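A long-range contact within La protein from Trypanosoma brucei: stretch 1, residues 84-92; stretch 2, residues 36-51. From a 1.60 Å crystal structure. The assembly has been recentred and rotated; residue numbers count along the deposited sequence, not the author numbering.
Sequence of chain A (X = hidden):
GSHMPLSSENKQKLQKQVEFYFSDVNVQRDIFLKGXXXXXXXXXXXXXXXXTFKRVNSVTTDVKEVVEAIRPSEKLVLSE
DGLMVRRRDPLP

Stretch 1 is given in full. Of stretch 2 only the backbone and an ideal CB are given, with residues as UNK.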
# COMPACT_ATOMS: atom_id res chain seq x y z
N MSE A 84 0.39 4.52 7.68
CA MSE A 84 1.29 3.46 7.23
C MSE A 84 0.56 2.14 7.00
O MSE A 84 -0.57 1.95 7.44
CB MSE A 84 2.41 3.25 8.25
CG MSE A 84 3.09 4.52 8.71
SE MSE A 84 4.61 4.20 9.89
CE MSE A 84 5.96 3.97 8.52
N VAL A 85 1.23 1.21 6.32
CA VAL A 85 0.64 -0.10 6.07
C VAL A 85 1.75 -1.14 6.13
O VAL A 85 2.90 -0.86 5.81
CB VAL A 85 -0.05 -0.15 4.69
CG1 VAL A 85 0.97 0.04 3.57
CG2 VAL A 85 -0.79 -1.48 4.53
N ARG A 86 1.39 -2.35 6.56
CA ARG A 86 2.35 -3.45 6.66
C ARG A 86 1.72 -4.74 6.16
O ARG A 86 0.50 -4.83 6.00
CB ARG A 86 2.78 -3.65 8.12
CG ARG A 86 1.66 -4.10 9.05
CD ARG A 86 2.21 -4.32 10.45
NE ARG A 86 1.16 -4.65 11.42
CZ ARG A 86 0.52 -5.81 11.49
NH1 ARG A 86 0.80 -6.78 10.64
NH2 ARG A 86 -0.40 -6.00 12.43
N ARG A 87 2.56 -5.72 5.87
CA ARG A 87 2.08 -7.01 5.43
C ARG A 87 1.46 -7.69 6.64
O ARG A 87 1.90 -7.47 7.78
CB ARG A 87 3.22 -7.91 4.94
CG ARG A 87 3.74 -7.62 3.56
CD ARG A 87 5.06 -8.35 3.36
NE ARG A 87 4.99 -9.75 3.78
CZ ARG A 87 4.81 -10.78 2.96
NH1 ARG A 87 4.68 -10.58 1.65
NH2 ARG A 87 4.76 -12.01 3.45
N ARG A 88 0.45 -8.50 6.39
CA ARG A 88 -0.21 -9.25 7.45
C ARG A 88 0.75 -10.37 7.84
O ARG A 88 0.93 -10.68 9.02
CB ARG A 88 -1.51 -9.85 6.92
CG ARG A 88 -2.32 -10.63 7.95
CD ARG A 88 -3.13 -9.70 8.84
NE ARG A 88 -4.00 -10.44 9.75
CZ ARG A 88 -3.63 -10.86 10.96
NH1 ARG A 88 -2.41 -10.62 11.41
NH2 ARG A 88 -4.49 -11.54 11.72
N ASP A 89 1.40 -10.94 6.83
CA ASP A 89 2.33 -12.06 7.01
C ASP A 89 3.80 -11.67 7.02
O ASP A 89 4.21 -10.72 6.36
CB ASP A 89 2.10 -13.10 5.92
CG ASP A 89 0.65 -13.50 5.78
OD1 ASP A 89 0.02 -13.78 6.82
OD2 ASP A 89 0.14 -13.53 4.64
N PRO A 90 4.63 -12.43 7.76
CA PRO A 90 6.07 -12.19 7.87
C PRO A 90 6.78 -12.42 6.54
O PRO A 90 6.26 -13.14 5.68
CB PRO A 90 6.51 -13.21 8.92
CG PRO A 90 5.25 -13.49 9.70
CD PRO A 90 4.22 -13.54 8.62
N LEU A 91 7.95 -11.82 6.36
CA LEU A 91 8.69 -12.02 5.13
C LEU A 91 8.90 -13.52 4.99
O LEU A 91 9.11 -14.22 5.99
CB LEU A 91 10.05 -11.32 5.19
CG LEU A 91 10.09 -9.80 5.15
CD1 LEU A 91 11.55 -9.34 5.18
CD2 LEU A 91 9.40 -9.28 3.90
N PRO A 92 8.82 -14.05 3.76
CA PRO A 92 9.01 -15.49 3.53
C PRO A 92 10.33 -16.04 4.08
O PRO A 92 11.16 -15.24 4.58
CB PRO A 92 8.91 -15.60 2.01
CG PRO A 92 7.91 -14.53 1.68
CD PRO A 92 8.41 -13.37 2.52
OXT PRO A 92 10.52 -17.27 3.99
N UNK A 36 12.58 -0.05 3.33
CA UNK A 36 11.62 0.75 4.08
C UNK A 36 11.01 -0.09 5.20
O UNK A 36 10.85 0.37 6.34
CB UNK A 36 10.53 1.29 3.16
N UNK A 37 10.67 -1.32 4.86
CA UNK A 37 10.08 -2.23 5.84
C UNK A 37 11.02 -2.50 7.01
O UNK A 37 10.56 -2.74 8.13
CB UNK A 37 9.70 -3.55 5.17
N UNK A 38 12.32 -2.48 6.75
CA UNK A 38 13.31 -2.74 7.79
C UNK A 38 13.60 -1.54 8.69
O UNK A 38 14.39 -1.65 9.63
CB UNK A 38 14.61 -3.21 7.14
N UNK A 39 12.97 -0.41 8.39
CA UNK A 39 13.19 0.79 9.20
C UNK A 39 12.54 0.66 10.57
O UNK A 39 12.89 1.38 11.50
CB UNK A 39 12.65 2.03 8.48
N UNK A 40 11.57 -0.25 10.68
CA UNK A 40 10.91 -0.50 11.96
C UNK A 40 10.61 -2.00 12.06
O UNK A 40 10.53 -2.70 11.05
CB UNK A 40 9.63 0.33 12.10
N UNK A 41 10.47 -2.48 13.29
CA UNK A 41 10.25 -3.90 13.55
C UNK A 41 8.90 -4.44 13.14
O UNK A 41 8.68 -5.65 13.18
CB UNK A 41 10.44 -4.17 15.04
N UNK A 42 7.98 -3.57 12.74
CA UNK A 42 6.65 -4.00 12.36
C UNK A 42 6.50 -4.10 10.85
O UNK A 42 5.50 -4.62 10.34
CB UNK A 42 5.60 -3.04 12.93
N UNK A 43 7.52 -3.63 10.13
CA UNK A 43 7.49 -3.68 8.68
C UNK A 43 6.55 -2.65 8.07
O UNK A 43 6.10 -2.81 6.93
CB UNK A 43 7.08 -5.08 8.22
N UNK A 44 6.23 -1.62 8.83
CA UNK A 44 5.35 -0.56 8.35
C UNK A 44 6.04 0.31 7.30
O UNK A 44 7.23 0.67 7.43
CB UNK A 44 4.88 0.31 9.52
N UNK A 45 5.28 0.65 6.26
CA UNK A 45 5.76 1.50 5.17
C UNK A 45 4.75 2.65 5.04
O UNK A 45 3.55 2.41 5.00
CB UNK A 45 5.91 0.72 3.86
N UNK A 46 5.23 3.89 4.99
CA UNK A 46 4.32 5.03 4.90
C UNK A 46 3.55 5.05 3.59
O UNK A 46 4.08 4.69 2.54
CB UNK A 46 5.10 6.34 5.06
N UNK A 47 2.29 5.47 3.67
CA UNK A 47 1.46 5.53 2.48
C UNK A 47 2.02 6.60 1.53
O UNK A 47 1.82 6.51 0.32
CB UNK A 47 0.00 5.83 2.85
N UNK A 48 2.72 7.60 2.06
CA UNK A 48 3.27 8.60 1.15
C UNK A 48 4.34 7.95 0.28
O UNK A 48 4.57 8.39 -0.85
CB UNK A 48 3.85 9.79 1.92
N UNK A 49 5.00 6.91 0.79
CA UNK A 49 6.00 6.22 -0.00
C UNK A 49 5.29 5.47 -1.11
O UNK A 49 5.76 5.44 -2.25
CB UNK A 49 6.84 5.27 0.86
N UNK A 50 4.16 4.86 -0.77
CA UNK A 50 3.40 4.11 -1.76
C UNK A 50 2.94 5.00 -2.91
O UNK A 50 2.87 4.57 -4.06
CB UNK A 50 2.19 3.44 -1.10
N UNK A 51 2.65 6.26 -2.60
CA UNK A 51 2.20 7.21 -3.61
C UNK A 51 3.26 7.46 -4.69
O UNK A 51 2.94 7.97 -5.76
CB UNK A 51 1.82 8.53 -2.94

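Position 36 lies on a helix that began earlier, and its ideal CB finds nothing of stretch 1 within 5.5 Å. Any helix-tolerant residue would serve; it is Lys36, which makes no contact here.

At position 37 CA-to-CB points toward stretch 1, but the gap is wide, and across it lie the aliphatic part of Arg87 and Leu91. A long, flexible apolar chain is suited to span it. The residue is Met37, deposited as selenomethionine: its CE reaches Leu91 CD2 at 3.4 Å and Arg87 CD at 3.6 Å.

Positions 38 and 39 form the middle of a type I turn from 37 to 40 and meet nothing of stretch 1, so small or polar residues fit. They are Ala38 and Glu39.

Position 40 points toward stretch 1, though its ideal CB has nothing of it within 5.5 Å, and opens a second type I turn, to 43. The backbone curls round it, which favours a short side chain with an acceptor, such as Asp, Asn or Ser. It is Asn40. Its OD1 accepts from the N of residue 44 at 2.9 Å and, weakly, from the N of residue 42 at 3.0 Å, while its ND2 donates to the O of residue 44 at 2.9 Å and comes 4.3 Å from Met84 CE; the amide's two ends thus brace the turn.

Position 41 is out of reach, so many residues would do; it is Ala41. At position 42 the ideal CB is 4.4 Å from Arg86 CD, with open space beyond, so many polar residues would do. Glu42 has the charge complementary to arginine, yet its closest contact is through the backbone, its O 3.3 Å from Arg86 CD.

Position 43 has phi/psi of 74/21, and the positive phi favours glycine. Gly43 O accepts from a water at 2.7 Å; the same water accepts from Arg87 N at 2.8 Å, extending the link between the two stretches beyond the direct pairing.

At position 44 the ideal CB sits 3.9 Å from Met84 SE and 4.7 Å from Arg86 CB, between two long side chains. A broad apolar or aromatic residue would suit. Phe44 lays one ring face under Arg86 CD, 3.7 Å from the ring centroid, a CH-pi contact, while its CD2 meets Met84 CB at 3.7 Å.

Position 45 pairs with Val85: N to Val85 O and O to Val85 N are both 2.9 Å. Its side chain shares a sheet face with Val85, so a beta-branched apolar residue fits, and it is Val45.

Position 46 points away, just before a helix, where Ser, Thr, Asp or Asn could cap. Ser46 OG accepts from the N of residue 49 at 3.3 Å.

Position 47 starts sideways, its ideal CB 5.0 Å from Met84 N, with Val85 CG1 farther in, within reach of a branched aliphatic chain. Leu47 bends its end inward, CD2 3.7 Å from Val85 CG1.

Stretch 1 sets no demand at 48 and 49, so many residues would do: Glu48 and Thr49. Position 50 points toward stretch 1 across a gap, its ideal CB 5.9 Å from Val85 CG1, suiting Leu, Ile or Met. Leu50 spans it, CD1 3.7 Å from Val85 CG1. Position 51 is equally free; it is Leu51.

Stretch 2, residues 36-51: KMAENAEGFVSLETLL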
# COMPACT_ATOMS: atom_id res chain seq x y z
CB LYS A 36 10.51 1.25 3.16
CG LYS A 36 10.95 2.29 2.15
CD LYS A 36 11.35 3.59 2.84
CE LYS A 36 11.78 4.64 1.82
NZ LYS A 36 12.32 5.87 2.47
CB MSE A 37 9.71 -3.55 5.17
CG MSE A 37 8.53 -3.46 4.21
SE MSE A 37 8.40 -5.04 3.09
CE MSE A 37 7.86 -6.34 4.40
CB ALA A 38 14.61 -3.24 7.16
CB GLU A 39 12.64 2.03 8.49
CG GLU A 39 13.29 2.30 7.15
CD GLU A 39 12.86 3.62 6.56
OE1 GLU A 39 11.65 3.94 6.64
OE2 GLU A 39 13.72 4.33 6.01
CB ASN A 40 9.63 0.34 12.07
CG ASN A 40 8.61 -0.01 11.02
OD1 ASN A 40 7.90 -1.00 11.13
ND2 ASN A 40 8.54 0.81 9.97
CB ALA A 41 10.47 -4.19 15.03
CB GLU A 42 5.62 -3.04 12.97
CG GLU A 42 5.73 -2.93 14.50
CD GLU A 42 4.85 -1.84 15.11
OE1 GLU A 42 3.61 -1.95 15.02
OE2 GLU A 42 5.40 -0.89 15.70
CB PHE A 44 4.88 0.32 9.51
CG PHE A 44 3.62 -0.17 10.18
CD1 PHE A 44 3.62 -0.50 11.53
CD2 PHE A 44 2.44 -0.28 9.46
CE1 PHE A 44 2.44 -0.94 12.15
CE2 PHE A 44 1.27 -0.72 10.07
CZ PHE A 44 1.27 -1.05 11.42
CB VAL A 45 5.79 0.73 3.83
CG1 VAL A 45 6.18 1.67 2.70
CG2 VAL A 45 6.79 -0.43 3.91
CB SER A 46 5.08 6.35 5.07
OG SER A 46 5.90 6.65 3.93
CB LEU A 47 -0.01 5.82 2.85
CG LEU A 47 -0.72 4.78 3.74
CD1 LEU A 47 -2.20 5.12 3.82
CD2 LEU A 47 -0.54 3.39 3.17
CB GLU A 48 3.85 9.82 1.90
CG GLU A 48 4.93 9.53 2.92
CD GLU A 48 5.49 10.81 3.54
OE1 GLU A 48 4.72 11.77 3.74
OE2 GLU A 48 6.70 10.86 3.82
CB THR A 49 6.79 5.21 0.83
OG1 THR A 49 7.58 5.91 1.79
CG2 THR A 49 7.72 4.40 -0.07
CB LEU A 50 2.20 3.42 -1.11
CG LEU A 50 2.57 2.34 -0.09
CD1 LEU A 50 1.33 1.50 0.21
CD2 LEU A 50 3.68 1.45 -0.63
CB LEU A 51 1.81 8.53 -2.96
CG LEU A 51 0.48 8.56 -2.20
CD1 LEU A 51 0.27 9.94 -1.61
CD2 LEU A 51 -0.65 8.23 -3.16
O HOH W 1 5.31 -5.20 5.88
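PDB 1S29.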